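Local coordinates for mandalate racemase/muconate lactonizing enzyme (Unidentified, PDB 4E4U), which probably acts as an enolase-superfamily enzyme of the mandelate racemase/muconate lactonizing group, abstracting a proton beside a substrate carboxylate, though its substrate is not established, at residues G38-A43 / K48-I53; D55-R60 / S95-A100; L281-A284 / G288-E291. All coordinates share one frame; numbering follows the deposited sequence. Where two conformers were deposited one is given.

Contact 1 (G38-A43 / K48-I53)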
ATOM      1  N   GLY A  38       0.945 -32.018  32.036  1.00 12.41           N
ATOM      2  CA  GLY A  38       1.003 -30.760  31.317  1.00 12.77           C
ATOM      3  C   GLY A  38       0.907 -29.586  32.267  1.00 12.31           C
ATOM      4  O   GLY A  38       0.642 -29.756  33.469  1.00 13.38           O
ATOM      5  N   GLU A  39       1.132 -28.391  31.733  1.00 11.89           N
ATOM      6  CA  GLU A  39       1.075 -27.168  32.518  1.00 12.24           C
ATOM      7  C   GLU A  39       0.265 -26.128  31.760  1.00 12.04           C
ATOM      8  O   GLU A  39       0.326 -26.057  30.528  1.00 12.02           O
ATOM      9  CB  GLU A  39       2.478 -26.632  32.830  1.00 13.24           C
ATOM     10  CG  GLU A  39       2.445 -25.390  33.712  1.00 14.39           C
ATOM     11  CD  GLU A  39       3.774 -25.031  34.350  1.00 14.47           C
ATOM     12  OE1 GLU A  39       4.786 -25.745  34.154  1.00 14.87           O
ATOM     13  OE2 GLU A  39       3.796 -24.008  35.071  1.00 15.34           O
ATOM     14  N   ILE A  40      -0.502 -25.343  32.511  1.00 11.68           N
ATOM     15  CA  ILE A  40      -1.369 -24.312  31.974  1.00 10.98           C
ATOM     16  C   ILE A  40      -0.845 -22.940  32.384  1.00 11.31           C
ATOM     17  O   ILE A  40      -0.551 -22.720  33.558  1.00 12.52           O
ATOM     18  CB  ILE A  40      -2.797 -24.508  32.516  1.00 11.31           C
ATOM     19  CG1 ILE A  40      -3.387 -25.799  31.943  1.00 12.14           C
ATOM     20  CG2 ILE A  40      -3.679 -23.296  32.231  1.00 12.66           C
ATOM     21  CD1 ILE A  40      -4.678 -26.248  32.580  1.00 13.11           C
ATOM     22  N   TYR A  41      -0.720 -22.025  31.420  1.00 11.47           N
ATOM     23  CA  TYR A  41      -0.270 -20.667  31.709  1.00 11.72           C
ATOM     24  C   TYR A  41      -1.438 -19.732  31.456  1.00 12.05           C
ATOM     25  O   TYR A  41      -1.768 -19.423  30.306  1.00 13.50           O
ATOM     26  CB  TYR A  41       0.922 -20.280  30.832  1.00 12.36           C
ATOM     27  CG  TYR A  41       1.650 -19.022  31.268  1.00 12.51           C
ATOM     28  CD1 TYR A  41       2.438 -19.027  32.406  1.00 14.01           C
ATOM     29  CD2 TYR A  41       1.573 -17.845  30.533  1.00 13.82           C
ATOM     30  CE1 TYR A  41       3.120 -17.897  32.813  1.00 14.45           C
ATOM     31  CE2 TYR A  41       2.261 -16.704  30.933  1.00 13.84           C
ATOM     32  CZ  TYR A  41       3.029 -16.739  32.079  1.00 13.16           C
ATOM     33  OH  TYR A  41       3.722 -15.624  32.504  1.00 13.45           O
ATOM     34  N   SER A  42      -2.094 -19.311  32.533  1.00 12.59           N
ATOM     35  CA  SER A  42      -3.258 -18.439  32.422  1.00 13.37           C
ATOM     36  C   SER A  42      -3.591 -17.877  33.789  1.00 13.48           C
ATOM     37  O   SER A  42      -3.794 -18.633  34.739  1.00 15.42           O
ATOM     38  CB  SER A  42      -4.462 -19.227  31.904  1.00 14.42           C
ATOM     39  OG  SER A  42      -5.538 -18.358  31.607  1.00 14.75           O
ATOM     40  N   ALA A  43      -3.662 -16.554  33.885  1.00 12.72           N
ATOM     41  CA  ALA A  43      -3.943 -15.913  35.166  1.00 13.62           C
ATOM     42  C   ALA A  43      -4.938 -14.765  35.056  1.00 11.82           C
ATOM     43  O   ALA A  43      -4.981 -13.895  35.923  1.00 12.92           O
ATOM     44  CB  ALA A  43      -2.649 -15.449  35.835  1.00 14.87           C
ATOM     45  N   LYS A  48      -8.929 -20.532  42.129  1.00 17.34           N
ATOM     46  CA  LYS A  48     -10.241 -21.025  42.559  1.00 18.74           C
ATOM     47  C   LYS A  48     -11.215 -21.135  41.387  1.00 18.01           C
ATOM     48  O   LYS A  48     -12.097 -21.996  41.363  1.00 19.51           O
ATOM     49  CB  LYS A  48     -10.821 -20.115  43.638  1.00 22.00           C
ATOM     50  CG  LYS A  48     -11.948 -20.720  44.447  1.00 27.20           C
ATOM     51  CD  LYS A  48     -11.998 -20.091  45.834  1.00 30.20           C
ATOM     52  CE  LYS A  48     -10.602 -19.645  46.275  1.00 32.06           C
ATOM     53  NZ  LYS A  48     -10.364 -19.787  47.739  1.00 33.54           N
ATOM     54  N   ALA A  49     -11.059 -20.258  40.409  1.00 15.87           N
ATOM     55  CA  ALA A  49     -11.856 -20.336  39.197  1.00 15.16           C
ATOM     56  C   ALA A  49     -11.238 -21.314  38.200  1.00 14.13           C
ATOM     57  O   ALA A  49     -11.957 -21.989  37.463  1.00 14.37           O
ATOM     58  CB  ALA A  49     -12.000 -18.961  38.570  1.00 15.98           C
ATOM     59  N   MET A  50      -9.908 -21.396  38.172  1.00 13.89           N
ATOM     60  CA  MET A  50      -9.238 -22.244  37.189  1.00 13.50           C
ATOM     61  C   MET A  50      -9.570 -23.726  37.356  1.00 13.89           C
ATOM     62  O   MET A  50      -9.698 -24.441  36.371  1.00 14.42           O
ATOM     63  CB  MET A  50      -7.722 -22.025  37.208  1.00 13.72           C
ATOM     64  CG  MET A  50      -7.302 -20.674  36.632  1.00 14.11           C
ATOM     65  SD  MET A  50      -7.804 -20.433  34.921  1.00 14.23           S
ATOM     66  CE  MET A  50      -6.732 -21.597  34.087  1.00 15.84           C
ATOM     67  N   ALA A  51      -9.719 -24.190  38.592  1.00 15.00           N
ATOM     68  CA  ALA A  51     -10.021 -25.604  38.809  1.00 15.56           C
ATOM     69  C   ALA A  51     -11.336 -26.058  38.127  1.00 14.60           C
ATOM     70  O   ALA A  51     -11.317 -27.016  37.349  1.00 14.65           O
ATOM     71  CB  ALA A  51      -9.978 -25.960  40.303  1.00 16.55           C
ATOM     72  N   PRO A  52     -12.467 -25.358  38.367  1.00 14.55           N
ATOM     73  CA  PRO A  52     -13.669 -25.782  37.636  1.00 14.82           C
ATOM     74  C   PRO A  52     -13.620 -25.485  36.133  1.00 13.62           C
ATOM     75  O   PRO A  52     -14.257 -26.203  35.363  1.00 14.27           O
ATOM     76  CB  PRO A  52     -14.800 -24.994  38.313  1.00 16.49           C
ATOM     77  CG  PRO A  52     -14.128 -23.868  39.008  1.00 17.61           C
ATOM     78  CD  PRO A  52     -12.790 -24.382  39.423  1.00 16.00           C
ATOM     79  N   ILE A  53     -12.873 -24.468  35.710  1.00 12.56           N
ATOM     80  CA  ILE A  53     -12.700 -24.238  34.278  1.00 12.14           C
ATOM     81  C   ILE A  53     -12.047 -25.459  33.624  1.00 11.79           C
ATOM     82  O   ILE A  53     -12.506 -25.955  32.582  1.00 12.40           O
ATOM     83  CB  ILE A  53     -11.819 -23.005  34.016  1.00 12.31           C
ATOM     84  CG1 ILE A  53     -12.588 -21.720  34.334  1.00 13.05           C
ATOM     85  CG2 ILE A  53     -11.351 -22.975  32.568  1.00 13.21           C
ATOM     86  CD1 ILE A  53     -11.723 -20.485  34.287  1.00 13.91           C
TER
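I40 and S42 of 38-43 face M50 of 48-53 across a gap that no backbone hydrogen bond spans, the CA of S42 lying 8.5 Å and the CA of I40 lying 9.7 Å from the CA of M50. This is packing of a strand end and the loop after it on a helix, in the N-terminal alpha+beta domain of the enolase superfamily, where strand 35-40, at one border of the three-stranded antiparallel meander, leads through a short loop into helix 47-61. M50 alone of 48-53 touches 38-43. It starts with CG beside its own backbone N (chi1 -71°) and then bends twice, at chi2 and chi3, so its methyl reaches across to 38-43. There CE touches CG2 of I40 at 4.0 Å. CE also meets CB of S42, the methylene and not the hydroxyl, at 3.9 Å. A long, flexible and apolar methionine suits this place because it can place its end methyl against both I40 and S42, whose side chains lie on the same side of the chain. Branched I40 serves both neighbours: CG2 stands anti to its backbone N and faces the methionine, while its side chain also touches I24 and V26 on the next strand. Small S42 lets the methyl come close to its CB, and its OG makes a weak hydrogen bond with T89 OG1 on helix 88-109, whose T89 and V93 also pack on M50. The carboxylate of E39 accepts from the backbone N of G313 and of G316, in the barrel domain. Beyond M50 the helix kinks at P52, whose nitrogen has no hydrogen to give to the turn before. The regular pattern resumes at once, with I53 N bonded to A49 O at 3.2 Å.

Contact 2 (D55-R60 / S95-A100)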
ATOM      1  N   ASP A  55     -11.889 -28.576  34.669  1.00 13.59           N
ATOM      2  CA  ASP A  55     -12.826 -29.700  34.669  1.00 15.05           C
ATOM      3  C   ASP A  55     -13.807 -29.576  33.499  1.00 14.16           C
ATOM      4  O   ASP A  55     -14.102 -30.557  32.813  1.00 14.38           O
ATOM      5  CB  ASP A  55     -13.612 -29.758  35.985  1.00 17.43           C
ATOM      6  CG  ASP A  55     -12.822 -30.372  37.122  1.00 21.75           C
ATOM      7  OD1 ASP A  55     -11.760 -30.977  36.870  1.00 23.15           O
ATOM      8  OD2 ASP A  55     -13.284 -30.255  38.276  1.00 25.30           O
ATOM      9  N   ASP A  56     -14.307 -28.367  33.274  1.00 13.60           N
ATOM     10  CA  ASP A  56     -15.292 -28.140  32.229  1.00 13.67           C
ATOM     11  C   ASP A  56     -14.723 -28.425  30.840  1.00 12.77           C
ATOM     12  O   ASP A  56     -15.345 -29.120  30.032  1.00 13.75           O
ATOM     13  CB  ASP A  56     -15.808 -26.705  32.309  1.00 14.86           C
ATOM     14  CG  ASP A  56     -16.990 -26.462  31.398  1.00 16.72           C
ATOM     15  OD1 ASP A  56     -18.104 -26.905  31.754  1.00 18.72           O
ATOM     16  OD2 ASP A  56     -16.812 -25.826  30.336  1.00 17.49           O
ATOM     17  N   VAL A  57     -13.536 -27.895  30.564  1.00 11.65           N
ATOM     18  CA  VAL A  57     -12.910 -28.089  29.260  1.00 11.70           C
ATOM     19  C   VAL A  57     -12.614 -29.570  29.036  1.00 12.13           C
ATOM     20  O   VAL A  57     -12.865 -30.114  27.963  1.00 13.27           O
ATOM     21  CB  VAL A  57     -11.609 -27.275  29.147  1.00 11.65           C
ATOM     22  CG1 VAL A  57     -10.916 -27.538  27.810  1.00 12.16           C
ATOM     23  CG2 VAL A  57     -11.900 -25.781  29.317  1.00 12.53           C
ATOM     24  N   PHE A  58     -12.070 -30.217  30.059  1.00 12.22           N
ATOM     25  CA  PHE A  58     -11.740 -31.629  29.962  1.00 12.54           C
ATOM     26  C   PHE A  58     -12.973 -32.480  29.664  1.00 12.27           C
ATOM     27  O   PHE A  58     -12.973 -33.304  28.743  1.00 13.26           O
ATOM     28  CB  PHE A  58     -11.077 -32.110  31.250  1.00 13.46           C
ATOM     29  CG  PHE A  58     -10.849 -33.587  31.280  1.00 13.85           C
ATOM     30  CD1 PHE A  58      -9.825 -34.150  30.531  1.00 14.79           C
ATOM     31  CD2 PHE A  58     -11.661 -34.417  32.037  1.00 14.68           C
ATOM     32  CE1 PHE A  58      -9.614 -35.516  30.535  1.00 15.97           C
ATOM     33  CE2 PHE A  58     -11.454 -35.790  32.050  1.00 15.42           C
ATOM     34  CZ  PHE A  58     -10.426 -36.339  31.301  1.00 16.21           C
ATOM     35  N   GLU A  59     -14.033 -32.268  30.432  1.00 13.46           N
ATOM     36  CA  GLU A  59     -15.247 -33.056  30.257  1.00 15.32           C
ATOM     37  C   GLU A  59     -15.844 -32.887  28.860  1.00 14.49           C
ATOM     38  O   GLU A  59     -16.236 -33.871  28.230  1.00 14.86           O
ATOM     39  CB  GLU A  59     -16.278 -32.687  31.325  1.00 18.58           C
ATOM     40  CG  GLU A  59     -15.893 -33.136  32.721  1.00 23.26           C
ATOM     41  CD  GLU A  59     -16.713 -32.457  33.802  1.00 28.29           C
ATOM     42  OE1 GLU A  59     -17.604 -31.648  33.461  1.00 30.22           O
ATOM     43  OE2 GLU A  59     -16.455 -32.724  34.994  1.00 30.68           O
ATOM     44  N   ARG A  60     -15.900 -31.651  28.371  1.00 13.55           N
ATOM     45  CA  ARG A  60     -16.545 -31.382  27.090  1.00 14.19           C
ATOM     46  C   ARG A  60     -15.705 -31.793  25.899  1.00 14.12           C
ATOM     47  O   ARG A  60     -16.248 -32.251  24.896  1.00 14.83           O
ATOM     48  CB  ARG A  60     -16.907 -29.895  26.951  1.00 14.42           C
ATOM     49  CG  ARG A  60     -17.933 -29.427  27.945  1.00 15.50           C
ATOM     50  CD  ARG A  60     -18.223 -27.942  27.789  1.00 16.21           C
ATOM     51  NE  ARG A  60     -18.911 -27.487  28.985  1.00 17.38           N
ATOM     52  CZ  ARG A  60     -20.204 -27.676  29.218  1.00 17.83           C
ATOM     53  NH1 ARG A  60     -20.969 -28.271  28.306  1.00 17.07           N
ATOM     54  NH2 ARG A  60     -20.735 -27.255  30.356  1.00 19.14           N
ATOM     55  N   SER A  95      -3.676 -25.812  26.125  1.00  9.93           N
ATOM     56  CA  SER A  95      -2.232 -26.005  25.989  1.00  9.99           C
ATOM     57  C   SER A  95      -1.749 -27.084  26.955  1.00 10.49           C
ATOM     58  O   SER A  95      -0.955 -27.953  26.591  1.00 11.24           O
ATOM     59  CB  SER A  95      -1.475 -24.716  26.291  1.00 10.22           C
ATOM     60  OG  SER A  95      -1.801 -23.686  25.387  1.00 10.70           O
ATOM     61  N   GLY A  96      -2.225 -27.018  28.195  1.00 10.88           N
ATOM     62  CA  GLY A  96      -1.829 -27.981  29.207  1.00 11.27           C
ATOM     63  C   GLY A  96      -2.340 -29.366  28.875  1.00 11.33           C
ATOM     64  O   GLY A  96      -1.613 -30.351  28.988  1.00 11.54           O
ATOM     65  N   LEU A  97      -3.607 -29.450  28.475  1.00 11.14           N
ATOM     66  CA  LEU A  97      -4.189 -30.740  28.121  1.00 11.21           C
ATOM     67  C   LEU A  97      -3.485 -31.344  26.910  1.00 11.34           C
ATOM     68  O   LEU A  97      -3.197 -32.542  26.882  1.00 11.90           O
ATOM     69  CB  LEU A  97      -5.683 -30.599  27.845  1.00 12.27           C
ATOM     70  CG  LEU A  97      -6.576 -30.123  28.996  1.00 13.74           C
ATOM     71  CD1 LEU A  97      -8.006 -29.933  28.508  1.00 14.96           C
ATOM     72  CD2 LEU A  97      -6.526 -31.097  30.163  1.00 14.87           C
ATOM     73  N   GLU A  98      -3.196 -30.509  25.916  1.00 10.58           N
ATOM     74  CA  GLU A  98      -2.589 -30.985  24.681  1.00 10.90           C
ATOM     75  C   GLU A  98      -1.157 -31.473  24.912  1.00 11.65           C
ATOM     76  O   GLU A  98      -0.749 -32.506  24.372  1.00 11.36           O
ATOM     77  CB  GLU A  98      -2.642 -29.885  23.616  1.00 11.49           C
ATOM     78  CG  GLU A  98      -2.264 -30.336  22.211  1.00 11.55           C
ATOM     79  CD  GLU A  98      -0.829 -30.004  21.863  1.00 12.49           C
ATOM     80  OE1 GLU A  98      -0.030 -29.822  22.807  1.00 12.84           O
ATOM     81  OE2 GLU A  98      -0.494 -29.928  20.656  1.00 12.04           O
ATOM     82  N   MET A  99      -0.381 -30.751  25.715  1.00 11.10           N
ATOM     83  CA  MET A  99       1.000 -31.181  25.918  1.00 11.32           C
ATOM     84  C   MET A  99       1.044 -32.471  26.743  1.00 11.60           C
ATOM     85  O   MET A  99       1.934 -33.300  26.552  1.00 11.45           O
ATOM     86  CB  MET A  99       1.881 -30.075  26.519  1.00 12.31           C
ATOM     87  CG  MET A  99       1.639 -29.801  27.995  1.00 12.07           C
ATOM     88  SD  MET A  99       2.742 -28.539  28.678  1.00 12.49           S
ATOM     89  CE  MET A  99       2.133 -27.056  27.873  1.00 12.83           C
ATOM     90  N   ALA A 100       0.066 -32.655  27.634  1.00 11.61           N
ATOM     91  CA  ALA A 100      -0.073 -33.916  28.367  1.00 12.05           C
ATOM     92  C   ALA A 100      -0.402 -35.049  27.397  1.00 11.72           C
ATOM     93  O   ALA A 100       0.090 -36.163  27.548  1.00 12.52           O
ATOM     94  CB  ALA A 100      -1.128 -33.806  29.452  1.00 13.00           C
TER
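V57 and L97 meet methyl to methyl where helix 47-61 packs on helix 88-109, a helix-helix contact in the alpha+beta capping domain of the enolase superfamily. Apolar packing is all that joins the two segments. CD1 of L97 lies 3.8 Å from CG1 of V57, and the same methyl comes within 4.4 Å of CA of F58, so the leucine end rests partly on a side chain and partly on the backbone. The nearest CA atoms are those of F58 and L97, 7.8 Å apart. L97 extends there with CG beside its backbone N and CD1 carried straight on (chi2 175°). V57, branched at CB, offers CG1 to the leucine and also packs on M90 and V93 of the same partner helix. The ring of F58 packs on I3 and L6 of strand 3-12 and L28 of strand 22-30, a large flat group suited to the layer between helix and strands. A salt bridge lies within 55-60, on a side of the helix that meets the second subunit. D56 and R60, one turn apart, form it with the guanidinium presenting NE and NH2 side-on. The pair is tied to that subunit as well: D56 OD2 accepts from the backbone N of its G46, and R60 NH1 donates to the backbone O of its E384. These bonds limit how far the carboxylate and the guanidinium can turn. R60 NH2 reaches the syn lone pair of D56 OD1 at 3.0 Å in a bent bond, and R60 NE also makes a weak bond to D56 OD1 at 2.9 Å. R60 NE meets D56 OD2 at 3.0 Å, on its syn side but 34° out of the carboxylate plane.

Contact 3 (L281-A284 / G288-E291)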
ATOM      1  N   LEU A 281       6.635 -17.022  22.219  1.00 11.09           N
ATOM      2  CA  LEU A 281       5.501 -17.857  22.571  1.00 10.60           C
ATOM      3  C   LEU A 281       5.767 -18.594  23.886  1.00 10.42           C
ATOM      4  O   LEU A 281       6.906 -18.982  24.183  1.00 11.46           O
ATOM      5  CB  LEU A 281       5.222 -18.848  21.433  1.00 12.32           C
ATOM      6  CG  LEU A 281       6.319 -19.871  21.107  1.00 13.49           C
ATOM      7  CD1 LEU A 281       6.201 -21.151  21.931  1.00 15.83           C
ATOM      8  CD2 LEU A 281       6.309 -20.210  19.626  1.00 15.31           C
ATOM      9  N   ASN A 282       4.712 -18.789  24.668  1.00 10.44           N
ATOM     10  CA  ASN A 282       4.758 -19.701  25.798  1.00 10.56           C
ATOM     11  C   ASN A 282       3.915 -20.908  25.408  1.00 10.31           C
ATOM     12  O   ASN A 282       2.718 -20.762  25.103  1.00 10.43           O
ATOM     13  CB  ASN A 282       4.239 -19.033  27.070  1.00 11.78           C
ATOM     14  CG  ASN A 282       4.408 -19.909  28.294  1.00 11.67           C
ATOM     15  OD1 ASN A 282       3.998 -21.075  28.300  1.00 13.37           O
ATOM     16  ND2 ASN A 282       5.004 -19.354  29.343  1.00 12.35           N
ATOM     17  N   VAL A 283       4.534 -22.084  25.398  0.68 10.49           N
ATOM     18  CA  VAL A 283       3.859 -23.297  24.923  0.68 10.71           C
ATOM     19  C   VAL A 283       2.647 -23.661  25.765  0.68 11.49           C
ATOM     20  O   VAL A 283       1.767 -24.387  25.304  0.68 12.78           O
ATOM     21  CB  VAL A 283       4.807 -24.523  24.830  0.68 11.64           C
ATOM     22  CG1 VAL A 283       5.908 -24.270  23.821  0.68 13.01           C
ATOM     23  CG2 VAL A 283       5.397 -24.870  26.198  0.68 11.69           C
ATOM     24  N   ALA A 284       2.612 -23.161  27.000  1.00 11.01           N
ATOM     25  CA  ALA A 284       1.491 -23.401  27.912  1.00 11.34           C
ATOM     26  C   ALA A 284       0.362 -22.367  27.773  1.00 11.02           C
ATOM     27  O   ALA A 284      -0.631 -22.426  28.496  1.00 10.51           O
ATOM     28  CB  ALA A 284       1.988 -23.476  29.351  1.00 11.64           C
ATOM     29  N   GLY A 288      -0.703 -25.267  22.824  1.00 11.40           N
ATOM     30  CA  GLY A 288      -0.037 -26.556  22.945  1.00 12.03           C
ATOM     31  C   GLY A 288       1.137 -26.692  21.997  1.00 11.34           C
ATOM     32  O   GLY A 288       1.530 -25.726  21.339  1.00 11.76           O
ATOM     33  N   LEU A 289       1.708 -27.890  21.924  1.00 10.95           N
ATOM     34  CA  LEU A 289       2.925 -28.103  21.148  1.00 10.90           C
ATOM     35  C   LEU A 289       2.716 -28.061  19.638  1.00 11.26           C
ATOM     36  O   LEU A 289       3.544 -27.515  18.918  1.00 10.83           O
ATOM     37  CB  LEU A 289       3.591 -29.415  21.555  1.00 12.13           C
ATOM     38  CG  LEU A 289       4.362 -29.318  22.868  1.00 14.09           C
ATOM     39  CD1 LEU A 289       4.762 -30.699  23.353  1.00 14.97           C
ATOM     40  CD2 LEU A 289       5.605 -28.450  22.681  1.00 17.01           C
ATOM     41  N   LEU A 290       1.628 -28.638  19.144  1.00 11.24           N
ATOM     42  CA  LEU A 290       1.391 -28.570  17.705  1.00 10.75           C
ATOM     43  C   LEU A 290       1.111 -27.130  17.275  1.00 11.22           C
ATOM     44  O   LEU A 290       1.662 -26.660  16.280  1.00 10.61           O
ATOM     45  CB  LEU A 290       0.274 -29.517  17.268  1.00 11.83           C
ATOM     46  CG  LEU A 290       0.002 -29.501  15.760  1.00 13.23           C
ATOM     47  CD1 LEU A 290       1.257 -29.848  14.970  1.00 15.81           C
ATOM     48  CD2 LEU A 290      -1.149 -30.428  15.396  1.00 14.06           C
ATOM     49  N   GLU A 291       0.277 -26.419  18.032  1.00 10.63           N
ATOM     50  CA  GLU A 291       0.035 -25.017  17.724  1.00 10.76           C
ATOM     51  C   GLU A 291       1.332 -24.198  17.811  1.00 10.10           C
ATOM     52  O   GLU A 291       1.574 -23.314  16.989  1.00 10.56           O
ATOM     53  CB  GLU A 291      -1.063 -24.441  18.622  1.00 12.18           C
ATOM     54  CG  GLU A 291      -1.563 -23.064  18.198  1.00 11.96           C
ATOM     55  CD  GLU A 291      -2.487 -23.063  16.984  1.00 12.03           C
ATOM     56  OE1 GLU A 291      -2.731 -24.122  16.353  1.00 12.82           O
ATOM     57  OE2 GLU A 291      -2.993 -21.973  16.675  1.00 12.48           O
TER
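V283 and L289 send their side chains from the backbone in nearly the same direction, the leucine displaced from the valine, and CD2 of L289 turns back to lie 4.3 Å from CG1 of V283, a loose apolar touch. The valine CB points toward 288-291. L289 sets out beside the other segment, and only its end swings nearer, through CD2. V283 is modelled in two conformers, so the methyl contact applies to the one described here. Its side chain also touches A319, S320 and L323 of helix 314-325 and A292, for which a compact branched residue is well shaped. The backbones also draw together: the CA atoms of V283 and G288 are 5.5 Å apart, and V283 O lies 3.6 Å from G288 N without a hydrogen bond being formed. The segments bracket a beta-alpha loop of the TIM-like barrel, between strand 278-279 and helix 289-301, at the C-terminal end of the strand. G288 is the N-cap of that helix. Its phi of 111° would press a side chain against the preceding carbonyl oxygen, so glycine suits the place. The first free amides of the helix, those of L289 and L290, are taken by E98, a glutamate of the N-terminal domain. Ahead of V283 the chain is turned by N282, whose CG stands anti to its backbone N (chi1 -174°). Its amide works at both ends: ND2 donates to H309 ND1 and N312 OD1, fixing which end is which, and OD1 closes an Asx turn. That oxygen accepts from A284 N at 2.8 Å, in the carbonyl plane, with an N-H...O angle of 148°.

All three contacts are buried, and none has a hydrogen bond between its segments, but they sit in different layers. Contacts 1 and 2 share helix 47-61, which 38-43 and helix 88-109 each approach, and both border the second subunit; contact 3 lies deeper, in the barrel domain. Polar bonds and packing join the layers. Y41 N of contact 1 bonds to A284 O of contact 3 at 3.0 Å, and M99, on the helix 88-109 of contact 2, packs on A284 as well. The capping domain thus meets the barrel partly through backbone amides, whereas within it helix packs on helix or strand largely through methyl groups.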